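Local coordinates for glycosyl hydrolase (PDB 5NDX), which probably hydrolyses O-glycosidic bonds, as a family 39 glycosidase that is the bacterial orthologue of human alpha-L-iduronidase, at residues E3-N8 against P386-D391; N236-R241 against A289-Q294; M369-T374 against P517-V522; G394-P399 against S410-V415; L442-E447 against D513-S518. The protein carries 2 engineered substitutions. All blocks are in the same frame, centred on the assembly; numbering follows the deposited sequence.

Interaction 1 (E3-N8 against P386-D391); sequences ERTRIN and PPLDPD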
# COMPACT_ATOMS: atom_id res chain seq x y z
N GLU A 3 -27.64 -16.16 -5.02
CA GLU A 3 -27.18 -17.12 -6.07
C GLU A 3 -26.66 -16.51 -7.38
O GLU A 3 -25.63 -16.99 -7.89
CB GLU A 3 -28.18 -18.22 -6.44
CG GLU A 3 -27.44 -19.39 -7.10
CD GLU A 3 -28.30 -20.60 -7.30
OE1 GLU A 3 -27.88 -21.74 -6.87
OE2 GLU A 3 -29.39 -20.38 -7.89
N ARG A 4 -27.38 -15.54 -7.94
CA ARG A 4 -26.96 -14.85 -9.15
C ARG A 4 -27.36 -13.40 -9.09
O ARG A 4 -28.49 -13.12 -8.81
CB ARG A 4 -27.49 -15.49 -10.43
CG ARG A 4 -27.06 -14.72 -11.66
CD ARG A 4 -27.29 -15.56 -12.86
NE ARG A 4 -27.14 -14.95 -14.18
CZ ARG A 4 -28.11 -14.41 -14.92
NH1 ARG A 4 -29.35 -14.24 -14.46
NH2 ARG A 4 -27.83 -14.03 -16.14
N THR A 5 -26.45 -12.52 -9.39
CA THR A 5 -26.75 -11.11 -9.45
C THR A 5 -26.41 -10.53 -10.82
O THR A 5 -25.31 -10.77 -11.31
CB THR A 5 -25.98 -10.33 -8.36
OG1 THR A 5 -26.29 -10.88 -7.08
CG2 THR A 5 -26.40 -8.86 -8.38
N ARG A 6 -27.34 -9.79 -11.41
CA ARG A 6 -27.08 -9.05 -12.66
C ARG A 6 -26.65 -7.66 -12.22
O ARG A 6 -27.36 -7.02 -11.45
CB ARG A 6 -28.29 -9.02 -13.66
CG ARG A 6 -28.79 -10.41 -14.15
CD ARG A 6 -30.02 -10.48 -15.14
NE ARG A 6 -29.78 -9.64 -16.33
CZ ARG A 6 -29.68 -10.02 -17.63
NH1 ARG A 6 -29.87 -11.28 -18.08
NH2 ARG A 6 -29.42 -9.07 -18.53
N ILE A 7 -25.45 -7.24 -12.61
CA ILE A 7 -24.93 -5.91 -12.28
C ILE A 7 -24.73 -5.13 -13.59
O ILE A 7 -24.07 -5.63 -14.48
CB ILE A 7 -23.62 -6.02 -11.52
CG1 ILE A 7 -23.81 -6.83 -10.23
CG2 ILE A 7 -23.09 -4.67 -11.12
CD1 ILE A 7 -22.53 -6.98 -9.43
N ASN A 8 -25.33 -3.94 -13.69
CA ASN A 8 -25.13 -3.05 -14.80
C ASN A 8 -24.40 -1.82 -14.29
O ASN A 8 -24.86 -1.14 -13.36
CB ASN A 8 -26.43 -2.60 -15.52
CG ASN A 8 -26.11 -1.60 -16.67
OD1 ASN A 8 -25.67 -1.98 -17.77
ND2 ASN A 8 -26.24 -0.31 -16.38
N PRO A 386 -30.55 -8.99 -7.68
CA PRO A 386 -31.09 -8.19 -6.60
C PRO A 386 -30.14 -7.07 -6.20
O PRO A 386 -28.95 -7.16 -6.51
CB PRO A 386 -31.23 -9.16 -5.42
CG PRO A 386 -31.07 -10.50 -6.01
CD PRO A 386 -30.24 -10.35 -7.25
N PRO A 387 -30.66 -6.03 -5.53
CA PRO A 387 -29.77 -4.97 -5.09
C PRO A 387 -28.64 -5.48 -4.21
O PRO A 387 -28.78 -6.47 -3.50
CB PRO A 387 -30.70 -4.02 -4.31
CG PRO A 387 -32.04 -4.20 -5.02
CD PRO A 387 -32.07 -5.72 -5.22
N LEU A 388 -27.50 -4.84 -4.33
CA LEU A 388 -26.33 -5.21 -3.55
C LEU A 388 -26.61 -4.84 -2.09
O LEU A 388 -27.20 -3.80 -1.84
CB LEU A 388 -25.12 -4.46 -4.05
CG LEU A 388 -24.12 -5.14 -4.94
CD1 LEU A 388 -24.60 -6.33 -5.72
CD2 LEU A 388 -23.32 -4.12 -5.76
N ASP A 389 -26.13 -5.65 -1.17
CA ASP A 389 -26.22 -5.35 0.25
C ASP A 389 -24.94 -5.83 0.93
O ASP A 389 -24.94 -6.86 1.62
CB ASP A 389 -27.45 -6.04 0.84
CG ASP A 389 -27.76 -5.57 2.27
OD1 ASP A 389 -27.02 -4.77 2.86
OD2 ASP A 389 -28.74 -6.05 2.80
N PRO A 390 -23.83 -5.11 0.71
CA PRO A 390 -22.51 -5.61 1.10
C PRO A 390 -22.35 -5.85 2.58
O PRO A 390 -21.73 -6.82 2.95
CB PRO A 390 -21.54 -4.55 0.59
CG PRO A 390 -22.35 -3.40 0.18
CD PRO A 390 -23.77 -3.78 0.06
N ASP A 391 -22.97 -5.01 3.40
CA ASP A 391 -22.86 -5.20 4.86
C ASP A 391 -23.54 -6.49 5.33
O ASP A 391 -23.10 -7.05 6.31
CB ASP A 391 -23.35 -3.98 5.64
CG ASP A 391 -22.54 -2.71 5.32
OD1 ASP A 391 -21.33 -2.76 5.02
OD2 ASP A 391 -23.13 -1.63 5.38
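The flat guanidinium of R4 has the CG of R6, its neighbour but one on strand 4-10, 3.7 Å above one face and offset toward the rim; it takes no part in the junction with 386-391. The junction is made by the backbone and by short aliphatic groups. P386, which follows a cis peptide bond, lays its CD at 3.6 Å from R4 O. T5 crosses the same proline obliquely, and its two branches have separate tasks. With chi1 at -57°, T5 CG2 stands anti to the backbone N and packs 3.6 Å from P386 O, whereas T5 OG1 lies beside the backbone N and faces P386 CD at 4.0 Å. The polar end of T5 is in fact held by R2, which hydrogen-bonds to OG1 and also to the carbonyl oxygens of P386 and P387. L388 completes the contact with a single methyl: its CD1 is 4.1 Å from T5 CG2 and 4.3 Å from I7 CD1. Strand 4-10 runs between strands 378-385 and 422-431, bonding through T5 to A425 and R427 and through R6 to E385, so the N terminus is built into the mixed beta-sheet whose other strands come after the barrel; L388 leans on L395 and I397 of strand 395-401, and P390, just after the N-cap residue D389, begins helix 390-393 against helix 282-300.

Interaction 2 (N236-R241 against A289-Q294); sequences NAIVDR and ARIIEQ
With chi1 at -71°, Q294 sets CG beside its backbone N, and the chain runs extended from there, which carries its amide across to N236 at the start of the facing segment. The two amides stack with planes 28° apart, Q294 NE2 lying 3.4 Å from N236 CG. V239 turns CG2 anti to its carbonyl carbon and packs it against Q294 CB at 4.2 Å. Beside this, I238 and I291 cross at about a right angle and meet CD1 to CD1 at 4.1 Å. The helix segments themselves cross at -36°, with axes 9.6 Å apart. They belong to helices 235-252 and 282-300, which follow successive strands of the parallel barrel and pack side by side around it, as in a TIM barrel. Q294 NE2 also sits 3.3 Å above the guanidinium plane of R290, toward its rim, and is hydrogen-bonded to T235; R290 NE shares T235 and has a salt bridge to D416. An alanine at Q294 would remove the amide, with its stack on N236 and bond to T235, and would probably leave this helix pair less firmly joined. The contact thus combines methyl packing with stacked amides, the buried Q294 NE2 being satisfied by T235, consistent with a fixed orientation.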
# COMPACT_ATOMS: atom_id res chain seq x y z
N ASN A 236 -16.85 -3.16 9.80
CA ASN A 236 -17.78 -2.03 9.92
C ASN A 236 -17.58 -1.21 11.19
O ASN A 236 -17.84 0.03 11.17
CB ASN A 236 -19.26 -2.45 9.74
CG ASN A 236 -19.73 -2.38 8.25
OD1 ASN A 236 -20.33 -3.33 7.73
ND2 ASN A 236 -19.49 -1.28 7.59
N ALA A 237 -17.03 -1.82 12.25
CA ALA A 237 -16.80 -1.05 13.48
C ALA A 237 -15.66 -0.06 13.35
O ALA A 237 -15.58 0.91 14.10
CB ALA A 237 -16.61 -1.97 14.69
N ILE A 238 -14.75 -0.30 12.40
CA ILE A 238 -13.71 0.67 12.12
C ILE A 238 -14.35 1.98 11.68
O ILE A 238 -14.03 3.03 12.19
CB ILE A 238 -12.71 0.18 11.05
CG1 ILE A 238 -11.92 -1.04 11.57
CG2 ILE A 238 -11.76 1.30 10.63
CD1 ILE A 238 -11.15 -1.78 10.46
N VAL A 239 -15.27 1.90 10.74
CA VAL A 239 -16.04 3.05 10.29
C VAL A 239 -16.93 3.62 11.44
O VAL A 239 -17.04 4.83 11.58
CB VAL A 239 -16.91 2.71 9.09
CG1 VAL A 239 -17.94 3.81 8.84
CG2 VAL A 239 -16.03 2.51 7.87
N ASP A 240 -17.54 2.75 12.23
CA ASP A 240 -18.37 3.21 13.36
C ASP A 240 -17.54 4.05 14.33
O ASP A 240 -17.97 5.15 14.73
CB ASP A 240 -19.03 2.06 14.12
CG ASP A 240 -19.98 1.25 13.27
OD1 ASP A 240 -20.46 1.77 12.24
OD2 ASP A 240 -20.22 0.08 13.61
N ARG A 241 -16.36 3.56 14.71
CA ARG A 241 -15.56 4.32 15.65
C ARG A 241 -15.03 5.61 15.06
O ARG A 241 -14.93 6.60 15.78
CB ARG A 241 -14.47 3.48 16.32
CG ARG A 241 -15.05 2.32 17.17
CD ARG A 241 -13.96 1.73 18.05
NE ARG A 241 -12.81 1.35 17.25
CZ ARG A 241 -12.73 0.23 16.55
NH1 ARG A 241 -13.72 -0.65 16.58
NH2 ARG A 241 -11.63 -0.02 15.82
N ALA A 289 -10.05 -4.70 0.63
CA ALA A 289 -10.96 -4.07 -0.27
C ALA A 289 -12.32 -3.77 0.40
O ALA A 289 -12.93 -2.71 0.16
CB ALA A 289 -11.11 -4.88 -1.55
N ARG A 290 -12.77 -4.69 1.25
CA ARG A 290 -14.00 -4.51 1.95
C ARG A 290 -13.97 -3.30 2.90
O ARG A 290 -14.91 -2.53 2.94
CB ARG A 290 -14.37 -5.79 2.70
CG ARG A 290 -15.41 -5.64 3.76
CD ARG A 290 -15.87 -7.01 4.19
NE ARG A 290 -16.71 -6.98 5.36
CZ ARG A 290 -18.03 -7.15 5.40
NH1 ARG A 290 -18.76 -7.35 4.35
NH2 ARG A 290 -18.62 -7.05 6.57
N ILE A 291 -12.89 -3.16 3.64
CA ILE A 291 -12.67 -1.99 4.49
C ILE A 291 -12.68 -0.66 3.68
O ILE A 291 -13.35 0.34 4.03
CB ILE A 291 -11.38 -2.13 5.25
CG1 ILE A 291 -11.56 -3.17 6.38
CG2 ILE A 291 -10.91 -0.82 5.86
CD1 ILE A 291 -10.26 -3.70 6.91
N ILE A 292 -11.99 -0.69 2.55
CA ILE A 292 -12.00 0.44 1.64
C ILE A 292 -13.40 0.76 1.16
O ILE A 292 -13.85 1.93 1.21
CB ILE A 292 -11.02 0.22 0.48
CG1 ILE A 292 -9.58 0.39 1.04
CG2 ILE A 292 -11.35 1.15 -0.69
CD1 ILE A 292 -8.47 -0.21 0.19
N GLU A 293 -14.13 -0.26 0.69
CA GLU A 293 -15.45 0.01 0.15
C GLU A 293 -16.41 0.56 1.21
O GLU A 293 -17.24 1.44 0.92
CB GLU A 293 -16.01 -1.23 -0.54
CG GLU A 293 -17.31 -0.99 -1.28
CD GLU A 293 -18.57 -1.12 -0.44
OE1 GLU A 293 -18.54 -1.66 0.68
OE2 GLU A 293 -19.63 -0.70 -0.97
N GLN A 294 -16.32 0.06 2.44
CA GLN A 294 -17.10 0.57 3.54
C GLN A 294 -16.81 2.06 3.83
O GLN A 294 -17.72 2.84 4.10
CB GLN A 294 -16.87 -0.24 4.82
CG GLN A 294 -17.46 -1.64 4.81
CD GLN A 294 -16.89 -2.54 5.90
OE1 GLN A 294 -15.88 -2.24 6.52
NE2 GLN A 294 -17.48 -3.66 6.08

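Interaction 3 (M369-T374 against P517-V522); sequences MELLAT and PSLTQV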
# COMPACT_ATOMS: atom_id res chain seq x y z
N MET A 369 -3.62 -4.39 -3.51
CA MET A 369 -3.32 -2.98 -3.81
C MET A 369 -2.93 -2.73 -5.25
O MET A 369 -3.26 -1.65 -5.80
CB MET A 369 -2.30 -2.43 -2.82
CG MET A 369 -2.88 -2.42 -1.40
SD MET A 369 -1.69 -1.81 -0.24
CE MET A 369 -2.20 -0.11 -0.08
N GLU A 370 -2.29 -3.70 -5.89
CA GLU A 370 -2.06 -3.65 -7.33
C GLU A 370 -3.35 -3.55 -8.14
O GLU A 370 -3.42 -2.75 -9.07
CB GLU A 370 -1.25 -4.85 -7.84
CG GLU A 370 0.20 -4.86 -7.38
CD GLU A 370 1.07 -5.99 -8.00
OE1 GLU A 370 1.56 -5.91 -9.17
OE2 GLU A 370 1.29 -6.97 -7.29
N LEU A 371 -4.34 -4.37 -7.80
CA LEU A 371 -5.61 -4.32 -8.43
C LEU A 371 -6.33 -3.02 -8.16
O LEU A 371 -6.85 -2.40 -9.09
CB LEU A 371 -6.51 -5.51 -8.06
CG LEU A 371 -6.38 -6.75 -8.94
CD1 LEU A 371 -5.00 -7.28 -8.97
CD2 LEU A 371 -7.28 -7.87 -8.44
N LEU A 372 -6.41 -2.64 -6.91
CA LEU A 372 -7.10 -1.41 -6.52
C LEU A 372 -6.46 -0.13 -7.15
O LEU A 372 -7.15 0.88 -7.40
CB LEU A 372 -7.17 -1.28 -4.99
CG LEU A 372 -7.99 -2.32 -4.25
CD1 LEU A 372 -7.68 -2.32 -2.77
CD2 LEU A 372 -9.45 -2.02 -4.41
N ALA A 373 -5.16 -0.20 -7.44
CA ALA A 373 -4.42 0.92 -7.99
C ALA A 373 -4.91 1.27 -9.38
O ALA A 373 -4.71 2.39 -9.79
CB ALA A 373 -2.94 0.59 -8.05
N THR A 374 -5.54 0.31 -10.09
CA THR A 374 -6.09 0.54 -11.43
C THR A 374 -7.38 1.30 -11.49
O THR A 374 -7.87 1.53 -12.59
CB THR A 374 -6.32 -0.79 -12.20
OG1 THR A 374 -7.42 -1.54 -11.61
CG2 THR A 374 -5.06 -1.62 -12.19
N PRO A 517 -13.65 -16.08 -0.19
CA PRO A 517 -13.37 -14.70 -0.58
C PRO A 517 -12.68 -14.56 -1.94
O PRO A 517 -12.02 -15.49 -2.40
CB PRO A 517 -12.40 -14.24 0.49
CG PRO A 517 -11.67 -15.46 0.93
CD PRO A 517 -12.57 -16.65 0.66
N SER A 518 -12.84 -13.39 -2.54
CA SER A 518 -12.11 -13.06 -3.76
C SER A 518 -12.17 -11.60 -4.06
O SER A 518 -13.03 -10.87 -3.54
CB SER A 518 -12.67 -13.87 -4.97
OG SER A 518 -13.97 -13.39 -5.35
N LEU A 519 -11.19 -11.16 -4.84
CA LEU A 519 -11.17 -9.82 -5.40
C LEU A 519 -10.99 -9.98 -6.89
O LEU A 519 -10.07 -10.65 -7.32
CB LEU A 519 -10.00 -9.01 -4.83
CG LEU A 519 -9.90 -7.56 -5.31
CD1 LEU A 519 -11.15 -6.75 -4.95
CD2 LEU A 519 -8.65 -6.87 -4.70
N THR A 520 -11.86 -9.36 -7.65
CA THR A 520 -11.79 -9.37 -9.10
C THR A 520 -11.65 -7.92 -9.59
O THR A 520 -12.38 -7.04 -9.15
CB THR A 520 -13.06 -9.93 -9.72
OG1 THR A 520 -13.37 -11.21 -9.16
CG2 THR A 520 -12.96 -10.11 -11.22
N GLN A 521 -10.75 -7.68 -10.54
CA GLN A 521 -10.67 -6.34 -11.19
C GLN A 521 -11.05 -6.51 -12.65
O GLN A 521 -10.50 -7.37 -13.35
CB GLN A 521 -9.27 -5.76 -11.04
CG GLN A 521 -9.21 -4.26 -11.22
CD GLN A 521 -9.83 -3.52 -10.08
OE1 GLN A 521 -9.91 -4.03 -8.95
NE2 GLN A 521 -10.26 -2.29 -10.35
N VAL A 522 -12.07 -5.77 -13.09
CA VAL A 522 -12.52 -5.80 -14.47
C VAL A 522 -12.10 -4.45 -15.11
O VAL A 522 -12.51 -3.38 -14.66
CB VAL A 522 -14.03 -5.92 -14.52
CG1 VAL A 522 -14.51 -6.00 -15.98
CG2 VAL A 522 -14.51 -7.15 -13.68
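The side chain of Q521 can be traced outward from strand 518-526 toward the end of helix 364-372. Its CB packs 3.7 Å from L371 CG, the two chains sliding past each other in opposite directions. Q521 CG stands anti to the backbone N (chi1 -160°) and lies 3.3 Å from T374 OG1. A bend at chi2, 71°, then turns the amide toward L371 O, which lies 3.3 Å from Q521 CD. At the tip neither amide atom bonds to the helix: OE1 hydrogen-bonds to S410 and NE2 to S408, and although Q521 NE2 meets T374 OG1 tip to tip at 3.2 Å, the angle is poor. L371 O is occupied instead from its own segment, since T374 OG1 donates to it over 2.7 Å, nearly along the C=O axis at 161°, and T374 N adds a longer bond. Beside this polar patch L371 CD2 rests 4.1 Å from L519 CG, while L372 reaches I292 of helix 282-300, so helix 364-372 is wedged between the barrel and the sheet. A leucine at Q521 would lack the amide that bonds S408 and S410, and would probably leave their hydroxyls less well satisfied. Chemically, Q521 CB gives the apolar contact with L371, while the amide lies against L371 O and T374 but takes its hydrogen bonds from S408 and S410.

Interaction 4 (G394-P399 against S410-V415); sequences GLAILP and SLIHSV
Five backbone hydrogen bonds hold the two segments, with N-H...O angles between 155° and 173°. A396 and I412 exchange a pair, each 2.9 Å from N to O; L398 and S410 exchange another, and S414 N donates to G394 O at 3.0 Å. Between them L395 faces H413 and I397 faces L411 as non-hydrogen-bonded pairs. On the face of L395, I397, L411 and H413, the side chains of L395 and L411 cross obliquely, their CD1 methyls 4.0 Å apart. The other face carries A396, L398, S410 and I412, where L398 CD1 approaches I412 CD1 to 4.2 Å. This is the antiparallel beta hairpin of strands 395-401 and 407-413, in the middle of the large mixed sheet. G394 opens it straight after helix 390-393 with phi at 88°; a CB there would come 2.8 Å from V415 CG1 and would also jam against the preceding carbonyl oxygen. G394 O lies in the plane of the H413 ring, at its edge, and the buried H413 ND1 finds no partner in the model. Farther out, E293 of helix 282-300 packs on A396 and L398, A289 and L519 pack on I412, and on the opposite face V514 touches L411 and H413.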
# COMPACT_ATOMS: atom_id res chain seq x y z
N GLY A 394 -21.74 -9.56 1.76
CA GLY A 394 -20.37 -9.58 1.35
C GLY A 394 -20.01 -9.25 -0.08
O GLY A 394 -18.81 -9.09 -0.37
N LEU A 395 -21.01 -9.09 -0.96
CA LEU A 395 -20.73 -8.69 -2.35
C LEU A 395 -20.81 -7.16 -2.49
O LEU A 395 -21.88 -6.54 -2.31
CB LEU A 395 -21.68 -9.39 -3.34
CG LEU A 395 -21.30 -9.22 -4.81
CD1 LEU A 395 -19.99 -9.93 -5.14
CD2 LEU A 395 -22.41 -9.83 -5.67
N ALA A 396 -19.65 -6.57 -2.82
CA ALA A 396 -19.49 -5.12 -2.90
C ALA A 396 -18.80 -4.75 -4.21
O ALA A 396 -18.15 -5.59 -4.88
CB ALA A 396 -18.70 -4.60 -1.69
N ILE A 397 -18.97 -3.50 -4.60
CA ILE A 397 -18.43 -3.03 -5.86
C ILE A 397 -17.83 -1.61 -5.79
O ILE A 397 -18.33 -0.79 -5.05
CB ILE A 397 -19.52 -3.13 -6.93
CG1 ILE A 397 -18.90 -2.95 -8.32
CG2 ILE A 397 -20.65 -2.11 -6.70
CD1 ILE A 397 -19.85 -3.36 -9.41
N LEU A 398 -16.72 -1.36 -6.49
CA LEU A 398 -16.17 0.01 -6.70
C LEU A 398 -16.14 0.20 -8.23
O LEU A 398 -15.23 -0.29 -8.90
CB LEU A 398 -14.77 0.18 -6.10
CG LEU A 398 -14.67 -0.03 -4.57
CD1 LEU A 398 -13.23 -0.24 -4.17
CD2 LEU A 398 -15.27 1.17 -3.83
N PRO A 399 -17.14 0.90 -8.78
CA PRO A 399 -17.30 1.02 -10.21
C PRO A 399 -16.84 2.38 -10.66
O PRO A 399 -17.42 3.37 -10.23
CB PRO A 399 -18.80 0.85 -10.40
CG PRO A 399 -19.39 1.43 -9.16
CD PRO A 399 -18.33 1.39 -8.06
N SER A 410 -13.71 -2.85 -9.30
CA SER A 410 -13.34 -3.83 -8.29
C SER A 410 -14.61 -4.55 -7.85
O SER A 410 -15.56 -3.91 -7.38
CB SER A 410 -12.66 -3.19 -7.11
OG SER A 410 -11.43 -2.61 -7.47
N LEU A 411 -14.66 -5.87 -8.02
CA LEU A 411 -15.77 -6.68 -7.49
C LEU A 411 -15.21 -7.49 -6.28
O LEU A 411 -14.29 -8.32 -6.43
CB LEU A 411 -16.28 -7.59 -8.57
CG LEU A 411 -17.56 -8.34 -8.20
CD1 LEU A 411 -18.73 -7.38 -7.99
CD2 LEU A 411 -17.87 -9.33 -9.31
N ILE A 412 -15.77 -7.23 -5.10
CA ILE A 412 -15.24 -7.67 -3.83
C ILE A 412 -16.21 -8.71 -3.24
O ILE A 412 -17.40 -8.41 -3.13
CB ILE A 412 -15.16 -6.47 -2.90
CG1 ILE A 412 -14.31 -5.35 -3.49
CG2 ILE A 412 -14.66 -6.87 -1.52
CD1 ILE A 412 -14.62 -3.99 -2.89
N HIS A 413 -15.76 -9.92 -2.91
CA HIS A 413 -16.64 -10.89 -2.22
C HIS A 413 -15.91 -11.26 -0.95
O HIS A 413 -14.91 -11.97 -0.99
CB HIS A 413 -16.90 -12.04 -3.15
CG HIS A 413 -18.05 -12.93 -2.77
ND1 HIS A 413 -19.03 -12.60 -1.84
CD2 HIS A 413 -18.39 -14.14 -3.24
CE1 HIS A 413 -19.92 -13.58 -1.76
NE2 HIS A 413 -19.57 -14.51 -2.62
N SER A 414 -16.33 -10.64 0.14
CA SER A 414 -15.62 -10.70 1.38
C SER A 414 -16.60 -10.51 2.53
O SER A 414 -17.45 -9.59 2.51
CB SER A 414 -14.54 -9.60 1.42
OG SER A 414 -13.94 -9.44 2.70
N VAL A 415 -16.49 -11.40 3.53
CA VAL A 415 -17.15 -11.22 4.83
C VAL A 415 -16.08 -11.24 5.95
O VAL A 415 -14.95 -11.73 5.76
CB VAL A 415 -18.19 -12.34 5.11
CG1 VAL A 415 -19.34 -12.31 4.07
CG2 VAL A 415 -17.55 -13.73 5.10

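Interaction 5 (L442-E447 against D513-S518); sequences LLRIDE and DVPLPS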
# COMPACT_ATOMS: atom_id res chain seq x y z
N LEU A 442 -9.67 -9.35 -17.03
CA LEU A 442 -10.20 -9.82 -15.77
C LEU A 442 -9.06 -10.33 -14.90
O LEU A 442 -8.43 -11.30 -15.25
CB LEU A 442 -11.20 -10.93 -16.01
CG LEU A 442 -12.29 -10.63 -17.03
CD1 LEU A 442 -13.00 -11.91 -17.42
CD2 LEU A 442 -13.27 -9.58 -16.53
N LEU A 443 -8.79 -9.64 -13.81
CA LEU A 443 -7.76 -10.04 -12.87
C LEU A 443 -8.44 -10.60 -11.59
O LEU A 443 -9.47 -10.06 -11.16
CB LEU A 443 -6.92 -8.84 -12.49
CG LEU A 443 -6.19 -8.17 -13.62
CD1 LEU A 443 -5.76 -6.78 -13.21
CD2 LEU A 443 -4.95 -9.01 -13.93
N ARG A 444 -7.85 -11.64 -11.00
CA ARG A 444 -8.45 -12.35 -9.88
C ARG A 444 -7.43 -12.75 -8.85
O ARG A 444 -6.34 -13.27 -9.19
CB ARG A 444 -9.14 -13.63 -10.40
CG ARG A 444 -9.71 -14.62 -9.38
CD ARG A 444 -10.77 -14.03 -8.49
NE ARG A 444 -11.97 -13.65 -9.20
CZ ARG A 444 -12.88 -14.51 -9.69
NH1 ARG A 444 -12.73 -15.82 -9.61
NH2 ARG A 444 -13.96 -14.04 -10.29
N ILE A 445 -7.79 -12.47 -7.61
CA ILE A 445 -7.14 -13.01 -6.45
C ILE A 445 -8.16 -13.91 -5.72
O ILE A 445 -9.16 -13.43 -5.20
CB ILE A 445 -6.65 -11.92 -5.46
CG1 ILE A 445 -5.76 -10.92 -6.18
CG2 ILE A 445 -5.86 -12.59 -4.32
CD1 ILE A 445 -5.47 -9.67 -5.39
N ASP A 446 -7.88 -15.20 -5.69
CA ASP A 446 -8.71 -16.16 -4.97
C ASP A 446 -7.82 -17.38 -4.75
O ASP A 446 -6.60 -17.35 -5.01
CB ASP A 446 -10.05 -16.46 -5.67
CG ASP A 446 -9.91 -17.18 -7.02
OD1 ASP A 446 -8.81 -17.75 -7.28
OD2 ASP A 446 -10.91 -17.22 -7.84
N GLU A 447 -8.43 -18.43 -4.32
CA GLU A 447 -7.74 -19.67 -4.03
C GLU A 447 -7.05 -20.33 -5.23
O GLU A 447 -6.07 -21.07 -5.04
CB GLU A 447 -8.81 -20.55 -3.35
CG GLU A 447 -8.65 -21.98 -3.27
CD GLU A 447 -9.88 -22.62 -2.56
OE1 GLU A 447 -10.99 -22.60 -3.12
OE2 GLU A 447 -9.69 -23.11 -1.44
N ASP A 513 -17.77 -16.19 -12.13
CA ASP A 513 -17.89 -17.05 -10.96
C ASP A 513 -17.10 -16.37 -9.87
O ASP A 513 -15.91 -16.08 -10.05
CB ASP A 513 -17.32 -18.42 -11.29
CG ASP A 513 -17.10 -19.26 -10.05
OD1 ASP A 513 -18.14 -19.69 -9.46
OD2 ASP A 513 -15.89 -19.39 -9.64
N VAL A 514 -17.74 -16.08 -8.74
CA VAL A 514 -17.18 -15.17 -7.75
C VAL A 514 -17.04 -15.91 -6.41
O VAL A 514 -17.95 -15.92 -5.63
CB VAL A 514 -18.06 -13.93 -7.61
CG1 VAL A 514 -17.50 -12.98 -6.61
CG2 VAL A 514 -18.20 -13.22 -8.95
N PRO A 515 -15.86 -16.50 -6.14
CA PRO A 515 -15.68 -17.16 -4.84
C PRO A 515 -15.68 -16.22 -3.66
O PRO A 515 -15.37 -15.05 -3.81
CB PRO A 515 -14.31 -17.83 -4.95
CG PRO A 515 -13.98 -17.83 -6.42
CD PRO A 515 -14.70 -16.65 -7.01
N LEU A 516 -16.06 -16.76 -2.51
CA LEU A 516 -15.91 -16.12 -1.22
C LEU A 516 -14.73 -16.80 -0.52
O LEU A 516 -14.79 -18.01 -0.25
CB LEU A 516 -17.18 -16.27 -0.40
CG LEU A 516 -17.11 -15.77 1.05
CD1 LEU A 516 -16.98 -14.28 1.01
CD2 LEU A 516 -18.39 -16.18 1.81
N PRO A 517 -13.65 -16.08 -0.19
CA PRO A 517 -13.37 -14.70 -0.58
C PRO A 517 -12.68 -14.56 -1.94
O PRO A 517 -12.02 -15.49 -2.40
CB PRO A 517 -12.40 -14.24 0.49
CG PRO A 517 -11.67 -15.46 0.93
CD PRO A 517 -12.57 -16.65 0.66
N SER A 518 -12.84 -13.39 -2.54
CA SER A 518 -12.11 -13.06 -3.76
C SER A 518 -12.17 -11.60 -4.06
O SER A 518 -13.03 -10.87 -3.54
CB SER A 518 -12.67 -13.87 -4.97
OG SER A 518 -13.97 -13.39 -5.35
O HOH W 1 -13.59 -18.28 -10.68
O HOH W 2 -10.96 -17.79 -2.49
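Charge and hydrogen bonding centre on R444, whose chain is bent at chi2 and chi3. R444 NH2 donates to D513 O over 2.8 Å, with NH1 adding a weak second bond to that oxygen. R444 NH1 also forms a salt bridge with D446 OD2, 2.9 Å away and in the guanidinium plane, while NE is held by T520. D446 OD1 turns to the backbone N of E448. A water accepts from R444 NH1 and lies within hydrogen-bonding distance of D513 OD2, which has its salt bridge with R423. Within 513-518, S518 OG donates to P515 O over 2.7 Å, along a lone pair, tying the turn around the cis peptide before P517. A CA-H...O contact runs from S518 CA to I445 O. Van der Waals contacts fill the remainder: P515 CD lies over one face of the guanidinium, 3.4 Å from R444 NH1, and S518 CB packs 3.8 Å from D446 CB. The strand segments run nearly parallel, 20° apart and with axes 9.5 Å from each other, too distant to be neighbours in a sheet; the turn from 508-516, one of the sheet's outermost strands, to 518-526 carries the chain inward, as in a beta-sandwich.

Starting at the N terminus, interaction 1 closes the longest loop, pairing strand 4-10 with a segment almost 380 residues later and spanning the whole barrel. Interaction 2 falls within that loop and joins two barrel helices. Interaction 3 starts inside it, at 369-374, but ends at 517-522, so it crosses interaction 1. The short hairpin of interaction 4 comes after interaction 1 has closed and lies within the span of interaction 3, and interaction 5 runs to the same end, sharing P517 and S518 with it. Helix 282-300 of interaction 2 touches interactions 1, 3 and 4, tying the barrel to the mixed sheet, to which the other four all reach.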